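Local coordinates for protein DNA-dependent metalloprotease WSS1 homolog 2 (PDB 5JIG) that probably cleaves DNA-bound proteins as a zinc-dependent endopeptidase, with DNA bringing enzyme and substrate together, in the repair of DNA-protein crosslinks, at residues A[2-6]-A[36-40]; A[10-14]-A[48-52]. Residues are numbered along the deposited sequence.

In the fold
Both contacts belong to the WLM protease domain and lie at the two ends of edge strand 6-10: contact 1 joins the chain leading into it to helix 31-40, and contact 2 brings together the chain just past it and the end of strand 44-50. Their centres are about 23 Å apart, on opposite sides of the centre of the chain. Along the sequence the segments alternate, 2-6, 10-14, 36-40, 48-52, so the contacts fall at opposite ends of the parallel pair that the strand-helix-helix-strand unit sets side by side. Helix 88-100, which carries metal ligand His97 and the probable catalytic Glu98 of the HExxH motif, with His101 just after it, packs against Phe6 of contact 1.

Contact 1: A[2-6]-A[36-40]; sequences SIYTF and IMDSH
A very short hydrogen bond, 2.5 Å from Ser2 OG to Asp38 OD2, ties the loop before edge strand 6-10 to helix 31-40, the second helix of a strand-helix-helix-strand unit in the WLM metalloprotease domain. The same serine makes an ST turn: its OG (chi1 t) accepts from Tyr4 N at 3.0 Å, so one hydroxyl shapes its own loop and reaches the helix. Segment 2-6 is extended around an inverse gamma turn centred on Tyr4 (phi/psi -89/82), with a weak bond from Thr5 N to Ile3 O at 3.1 Å. Segment 36-40 is helical, His40 N bonding to Ile36 O at 2.9 Å. The backbones come closest at Tyr4 and Met37, CA to CA 5.4 Å. Tyr4 CB rests 3.3 Å from Met37 O and 4.3 Å from Met37 CB, while Asp38 OD2 lies at the edge of the tyrosine ring. Thr5, which closes the turn, pairs its backbone with Val44, leading the chain into the sheet beside strand 44-50. Phe6 (chi1 m) brings its ring against the end of Met37 and touches Leu95 of helix 88-100, on which the HExxH motif begins; its side chain is about 8 Å from that of Glu98, the predicted active-site residue. Met37 (m, t, p) curls its thioether onto that ring in a Met-aromatic contact: SD is 3.4 Å from Phe6 CE1, and methyl CE sits over the face, 3.9 Å from the ring centroid.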
ATOM      1  N   SER A   2       6.295   5.472  15.005  1.00 13.67           N
ATOM      2  CA  SER A   2       6.978   4.265  14.619  1.00 12.39           C
ATOM      3  C   SER A   2       7.919   4.404  13.416  1.00  9.84           C
ATOM      4  O   SER A   2       7.590   5.131  12.497  1.00 11.30           O
ATOM      5  CB  SER A   2       5.846   3.297  14.157  1.00 14.20           C
ATOM      6  OG  SER A   2       6.359   2.172  13.820  1.00 12.92           O
ATOM      7  N   ILE A   3       9.016   3.654  13.372  1.00  9.01           N
ATOM      8  CA  ILE A   3       9.845   3.577  12.194  1.00  8.37           C
ATOM      9  C   ILE A   3       9.224   2.694  11.112  1.00  7.67           C
ATOM     10  O   ILE A   3       9.726   2.670   9.974  1.00  8.30           O
ATOM     11  CB  ILE A   3      11.274   3.040  12.486  1.00  9.26           C
ATOM     12  CG1 ILE A   3      11.299   1.596  12.937  1.00  9.81           C
ATOM     13  CG2 ILE A   3      11.964   3.969  13.455  1.00  9.62           C
ATOM     14  CD1 ILE A   3      12.677   1.018  13.138  1.00 12.24           C
ATOM     15  N   TYR A   4       8.164   1.937  11.461  1.00  7.36           N
ATOM     16  CA  TYR A   4       7.551   1.003  10.557  1.00  7.79           C
ATOM     17  C   TYR A   4       6.459   1.721   9.765  1.00  8.17           C
ATOM     18  O   TYR A   4       5.268   1.636  10.074  1.00 10.11           O
ATOM     19  CB  TYR A   4       7.031  -0.229  11.325  1.00  7.81           C
ATOM     20  CG  TYR A   4       8.157  -0.880  12.125  1.00  8.80           C
ATOM     21  CD1 TYR A   4       8.044  -1.085  13.478  1.00 10.13           C
ATOM     22  CD2 TYR A   4       9.292  -1.340  11.473  1.00 10.24           C
ATOM     23  CE1 TYR A   4       9.076  -1.675  14.221  1.00 11.51           C
ATOM     24  CE2 TYR A   4      10.314  -1.924  12.207  1.00 11.29           C
ATOM     25  CZ  TYR A   4      10.190  -2.107  13.538  1.00 11.92           C
ATOM     26  OH  TYR A   4      11.226  -2.717  14.236  1.00 14.60           O
ATOM     27  N   THR A   5       6.911   2.398   8.741  1.00  7.16           N
ATOM     28  CA  THR A   5       6.069   3.255   7.921  1.00  6.96           C
ATOM     29  C   THR A   5       6.681   3.358   6.520  1.00  6.41           C
ATOM     30  O   THR A   5       7.651   2.700   6.196  1.00  7.32           O
ATOM     31  CB  THR A   5       5.910   4.614   8.618  1.00  9.49           C
ATOM     32  OG1 THR A   5       4.859   5.342   7.956  1.00 11.88           O
ATOM     33  CG2 THR A   5       7.196   5.407   8.648  1.00 11.19           C
ATOM     34  N   PHE A   6       6.063   4.227   5.704  1.00  6.43           N
ATOM     35  CA  PHE A   6       6.552   4.587   4.372  1.00  5.59           C
ATOM     36  C   PHE A   6       7.321   5.918   4.532  1.00  6.04           C
ATOM     37  O   PHE A   6       6.726   6.905   4.922  1.00  7.67           O
ATOM     38  CB  PHE A   6       5.400   4.764   3.405  1.00  6.12           C
ATOM     39  CG  PHE A   6       4.553   3.525   3.266  1.00  6.33           C
ATOM     40  CD1 PHE A   6       3.397   3.404   3.997  1.00  8.18           C
ATOM     41  CD2 PHE A   6       4.946   2.476   2.478  1.00  6.08           C
ATOM     42  CE1 PHE A   6       2.616   2.251   3.907  1.00  9.15           C
ATOM     43  CE2 PHE A   6       4.165   1.331   2.367  1.00  7.62           C
ATOM     44  CZ  PHE A   6       3.018   1.209   3.114  1.00  8.69           C
ATOM     45  N   ILE A  36      -0.309  -3.488  10.819  1.00  7.03           N
ATOM     46  CA  ILE A  36       0.429  -4.571  10.241  1.00  7.12           C
ATOM     47  C   ILE A  36       1.907  -4.227  10.005  1.00  6.91           C
ATOM     48  O   ILE A  36       2.767  -5.123  10.112  1.00  7.90           O
ATOM     49  CB  ILE A  36      -0.232  -5.165   8.987  1.00  7.22           C
ATOM     50  CG1 ILE A  36      -0.372  -4.162   7.865  1.00  7.46           C
ATOM     51  CG2 ILE A  36      -1.545  -5.800   9.386  1.00  8.32           C
ATOM     52  CD1 ILE A  36      -0.862  -4.756   6.554  1.00  7.22           C
ATOM     53  N   MET A  37       2.218  -2.988   9.648  1.00  7.08           N
ATOM     54  CA  MET A  37       3.632  -2.625   9.487  1.00  7.54           C
ATOM     55  C   MET A  37       4.370  -2.708  10.825  1.00  7.88           C
ATOM     56  O   MET A  37       5.520  -3.152  10.867  1.00  8.00           O
ATOM     57  CB  MET A  37       3.761  -1.316   8.790  1.00  8.74           C
ATOM     58  CG  MET A  37       3.208  -1.464   7.368  1.00  9.50           C
ATOM     59  SD  MET A  37       3.331   0.071   6.355  1.00  9.17           S
ATOM     60  CE  MET A  37       5.109   0.125   6.040  1.00  8.62           C
ATOM     61  N   ASP A  38       3.691  -2.318  11.909  1.00  7.29           N
ATOM     62  CA  ASP A  38       4.282  -2.468  13.243  0.50  8.42           C
ATOM     63  C   ASP A  38       4.404  -3.954  13.578  1.00  8.56           C
ATOM     64  O   ASP A  38       5.469  -4.399  14.039  1.00  9.85           O
ATOM     65  CB  ASP A  38       3.419  -1.744  14.271  0.50  9.64           C
ATOM     66  CG  ASP A  38       3.624  -0.270  14.255  0.50  8.89           C
ATOM     67  OD1 ASP A  38       2.724   0.445  14.718  0.50 13.58           O
ATOM     68  OD2 ASP A  38       4.791   0.187  14.015  0.50 14.80           O
ATOM     69  N   SER A  39       3.346  -4.738  13.389  1.00  8.50           N
ATOM     70  CA  SER A  39       3.380  -6.159  13.799  0.50  9.01           C
ATOM     71  C   SER A  39       4.431  -6.941  13.063  1.00  8.48           C
ATOM     72  O   SER A  39       5.091  -7.816  13.621  1.00  9.81           O
ATOM     73  CB  SER A  39       1.989  -6.797  13.595  0.50 11.41           C
ATOM     74  OG  SER A  39       1.036  -6.173  14.434  0.50 15.44           O
ATOM     75  N   HIS A  40       4.588  -6.644  11.761  1.00  8.10           N
ATOM     76  CA  HIS A  40       5.513  -7.351  10.921  1.00  8.61           C
ATOM     77  C   HIS A  40       6.868  -6.638  10.745  1.00  8.14           C
ATOM     78  O   HIS A  40       7.720  -7.122  10.035  1.00 10.26           O
ATOM     79  CB  HIS A  40       4.898  -7.755   9.574  1.00  8.48           C
ATOM     80  CG  HIS A  40       5.232  -9.108   9.137  1.00  7.98           C
ATOM     81  ND1 HIS A  40       6.525  -9.517   8.995  1.00  9.56           N
ATOM     82  CD2 HIS A  40       4.486 -10.198   8.853  1.00  8.60           C
ATOM     83  CE1 HIS A  40       6.574 -10.785   8.599  1.00  9.65           C
ATOM     84  NE2 HIS A  40       5.333 -11.238   8.496  1.00  9.15           N
TER

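Contact 2: A[10-14]-A[48-52]; sequences VVLDY and SEMDP
This is a parallel strand pairing at one end of the mixed sheet, where past the Val10-Ser48 bridge side chains and a water join the two chains. Strands 6-10 and 44-50 are neighbours linked through helices 17-29 and 31-40, a beta-alpha-beta-type crossover with two helices in the connection. The segments head in similar directions, 27° apart end to end. Val10 and Ser48 form the parallel bridge, CA to CA 4.5 Å, with both side chains on the same face, and Glu49 N donates to Val10 O at 2.9 Å. Ser48 CA adds a CA-H...O contact of 3.2 Å to Val10 O. Next along, Glu49 stands in for a backbone partner: its extended side chain (chi1 and chi2 t) brings OE2 to 2.9 Å from Leu12 N, nearly linear at 171°, and a water bridges Glu49 OE2 (2.7 Å) to Leu12 O (2.8 Å). Leu12 (m, t) sets CD1 3.5 Å from Asp51 CA. An inverse gamma turn at Asp13 (phi/psi -86/70) then swings Tyr14 (chi1 m) back toward segment 48-52, where its OH donates to Asp51 OD2 at 2.6 Å and its CE2 lies 3.7 Å from Pro52 CD. Glu49 OE1 makes a salt bridge to Arg78, and Ser48 OG bonds to His72. Val11 and Glu49 both touch Ala20 of helix 17-29, whereas Ser48 and Met50 continue the sheet to Leu75 of strand 72-76.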
ATOM      1  N   VAL A  10       5.546   9.618  -3.212  1.00  6.05           N
ATOM      2  CA  VAL A  10       5.745  10.245  -4.529  1.00  6.25           C
ATOM      3  C   VAL A  10       4.511  10.066  -5.379  1.00  5.81           C
ATOM      4  O   VAL A  10       3.968   8.970  -5.431  1.00  6.47           O
ATOM      5  CB  VAL A  10       6.983   9.670  -5.265  1.00  7.98           C
ATOM      6  CG1 VAL A  10       7.033  10.079  -6.748  1.00 10.59           C
ATOM      7  CG2 VAL A  10       8.280  10.159  -4.618  1.00 10.69           C
ATOM      8  N   VAL A  11       4.075  11.145  -6.028  1.00  6.61           N
ATOM      9  CA  VAL A  11       2.955  11.095  -6.952  1.00  7.04           C
ATOM     10  C   VAL A  11       3.418  11.578  -8.304  1.00  8.20           C
ATOM     11  O   VAL A  11       4.464  12.234  -8.498  1.00 10.36           O
ATOM     12  CB  VAL A  11       1.760  11.933  -6.465  1.00  8.00           C
ATOM     13  CG1 VAL A  11       1.219  11.332  -5.205  1.00  8.66           C
ATOM     14  CG2 VAL A  11       2.131  13.406  -6.320  1.00  9.81           C
ATOM     15  N   LEU A  12       2.615  11.214  -9.313  1.00  8.44           N
ATOM     16  CA  LEU A  12       2.899  11.562 -10.698  1.00  9.67           C
ATOM     17  C   LEU A  12       2.402  12.934 -11.055  1.00  8.24           C
ATOM     18  O   LEU A  12       1.566  13.531 -10.422  1.00  9.15           O
ATOM     19  CB  LEU A  12       2.326  10.492 -11.559  1.00 12.36           C
ATOM     20  CG  LEU A  12       2.990   9.128 -11.218  1.00 14.16           C
ATOM     21  CD1 LEU A  12       2.443   8.117 -12.096  1.00 18.52           C
ATOM     22  CD2 LEU A  12       4.544   9.082 -11.375  1.00 17.16           C
ATOM     23  N   ASP A  13       2.926  13.408 -12.197  1.00  9.77           N
ATOM     24  CA  ASP A  13       2.590  14.704 -12.731  1.00 11.75           C
ATOM     25  C   ASP A  13       1.351  14.649 -13.589  1.00 11.48           C
ATOM     26  O   ASP A  13       1.426  14.775 -14.821  1.00 14.75           O
ATOM     27  CB  ASP A  13       3.760  15.250 -13.487  1.00 13.76           C
ATOM     28  CG  ASP A  13       3.603  16.656 -13.926  1.00 25.11           C
ATOM     29  OD1 ASP A  13       4.327  17.083 -14.910  1.00 41.08           O
ATOM     30  OD2 ASP A  13       2.799  17.374 -13.268  1.00 33.72           O
ATOM     31  N   TYR A  14       0.217  14.443 -12.954  1.00  9.60           N
ATOM     32  CA  TYR A  14      -1.086  14.402 -13.575  1.00  9.39           C
ATOM     33  C   TYR A  14      -1.976  15.454 -12.860  1.00  8.47           C
ATOM     34  O   TYR A  14      -1.682  15.908 -11.771  1.00  9.38           O
ATOM     35  CB  TYR A  14      -1.749  13.011 -13.433  1.00 10.50           C
ATOM     36  CG  TYR A  14      -1.206  11.994 -14.387  1.00  9.81           C
ATOM     37  CD1 TYR A  14      -1.425  12.108 -15.760  1.00 14.29           C
ATOM     38  CD2 TYR A  14      -0.388  10.946 -13.964  1.00 13.16           C
ATOM     39  CE1 TYR A  14      -0.924  11.259 -16.658  1.00 16.40           C
ATOM     40  CE2 TYR A  14       0.130  10.068 -14.832  1.00 15.29           C
ATOM     41  CZ  TYR A  14      -0.101  10.183 -16.180  1.00 15.99           C
ATOM     42  OH  TYR A  14       0.420   9.265 -17.056  1.00 22.49           O
ATOM     43  N   SER A  48       4.963   5.007  -3.954  1.00  5.15           N
ATOM     44  CA  SER A  48       4.693   5.856  -5.105  0.50  5.37           C
ATOM     45  C   SER A  48       3.386   5.481  -5.775  1.00  5.75           C
ATOM     46  O   SER A  48       2.917   4.344  -5.722  1.00  6.39           O
ATOM     47  CB  SER A  48       5.753   5.748  -6.185  0.50  6.20           C
ATOM     48  OG  SER A  48       7.077   6.134  -5.729  0.50  5.55           O
ATOM     49  N   GLU A  49       2.858   6.463  -6.480  1.00  7.13           N
ATOM     50  CA  GLU A  49       1.769   6.229  -7.431  1.00  6.68           C
ATOM     51  C   GLU A  49       2.313   5.625  -8.681  1.00  7.70           C
ATOM     52  O   GLU A  49       3.266   6.118  -9.293  1.00  9.05           O
ATOM     53  CB  GLU A  49       1.172   7.604  -7.770  1.00  6.52           C
ATOM     54  CG  GLU A  49       0.037   7.486  -8.752  1.00  6.58           C
ATOM     55  CD  GLU A  49      -0.572   8.825  -9.163  1.00  7.12           C
ATOM     56  OE1 GLU A  49      -1.651   8.778  -9.768  1.00  8.50           O
ATOM     57  OE2 GLU A  49       0.055   9.870  -8.851  1.00  8.30           O
ATOM     58  N   MET A  50       1.693   4.510  -9.095  1.00  8.08           N
ATOM     59  CA  MET A  50       1.993   3.783 -10.265  1.00  9.33           C
ATOM     60  C   MET A  50       1.341   4.502 -11.462  1.00 10.59           C
ATOM     61  O   MET A  50       0.198   4.971 -11.400  1.00 11.46           O
ATOM     62  CB  MET A  50       1.443   2.374 -10.161  1.00 10.19           C
ATOM     63  CG  MET A  50       1.861   1.344 -11.129  1.00 11.23           C
ATOM     64  SD  MET A  50       1.178  -0.271 -10.600  1.00 12.86           S
ATOM     65  CE  MET A  50       1.597  -1.219 -12.074  1.00 14.34           C
ATOM     66  N   ASP A  51       2.032   4.539 -12.582  1.00 12.00           N
ATOM     67  CA  ASP A  51       1.498   5.210 -13.765  1.00 14.48           C
ATOM     68  C   ASP A  51       0.198   4.501 -14.158  1.00 19.05           C
ATOM     69  O   ASP A  51       0.162   3.266 -14.230  1.00 20.34           O
ATOM     70  CB  ASP A  51       2.564   5.289 -14.804  1.00 23.26           C
ATOM     71  CG  ASP A  51       2.164   6.208 -16.026  1.00 23.36           C
ATOM     72  OD1 ASP A  51       2.779   6.025 -17.065  1.00 39.67           O
ATOM     73  OD2 ASP A  51       1.274   7.035 -16.033  1.00 28.43           O
ATOM     74  N   PRO A  52      -0.887   5.244 -14.497  1.00 20.00           N
ATOM     75  CA  PRO A  52      -2.087   4.540 -14.964  1.00 23.56           C
ATOM     76  C   PRO A  52      -1.967   4.164 -16.441  1.00 27.87           C
ATOM     77  O   PRO A  52      -1.139   4.785 -17.192  1.00 29.90           O
ATOM     78  CB  PRO A  52      -3.185   5.564 -14.782  1.00 22.57           C
ATOM     79  CG  PRO A  52      -2.531   6.873 -14.772  1.00 21.71           C
ATOM     80  CD  PRO A  52      -1.181   6.626 -14.133  1.00 21.05           C
TER
HETATM   81  O   HOH W   1      -0.751  12.357  -9.415  1.00  9.38           O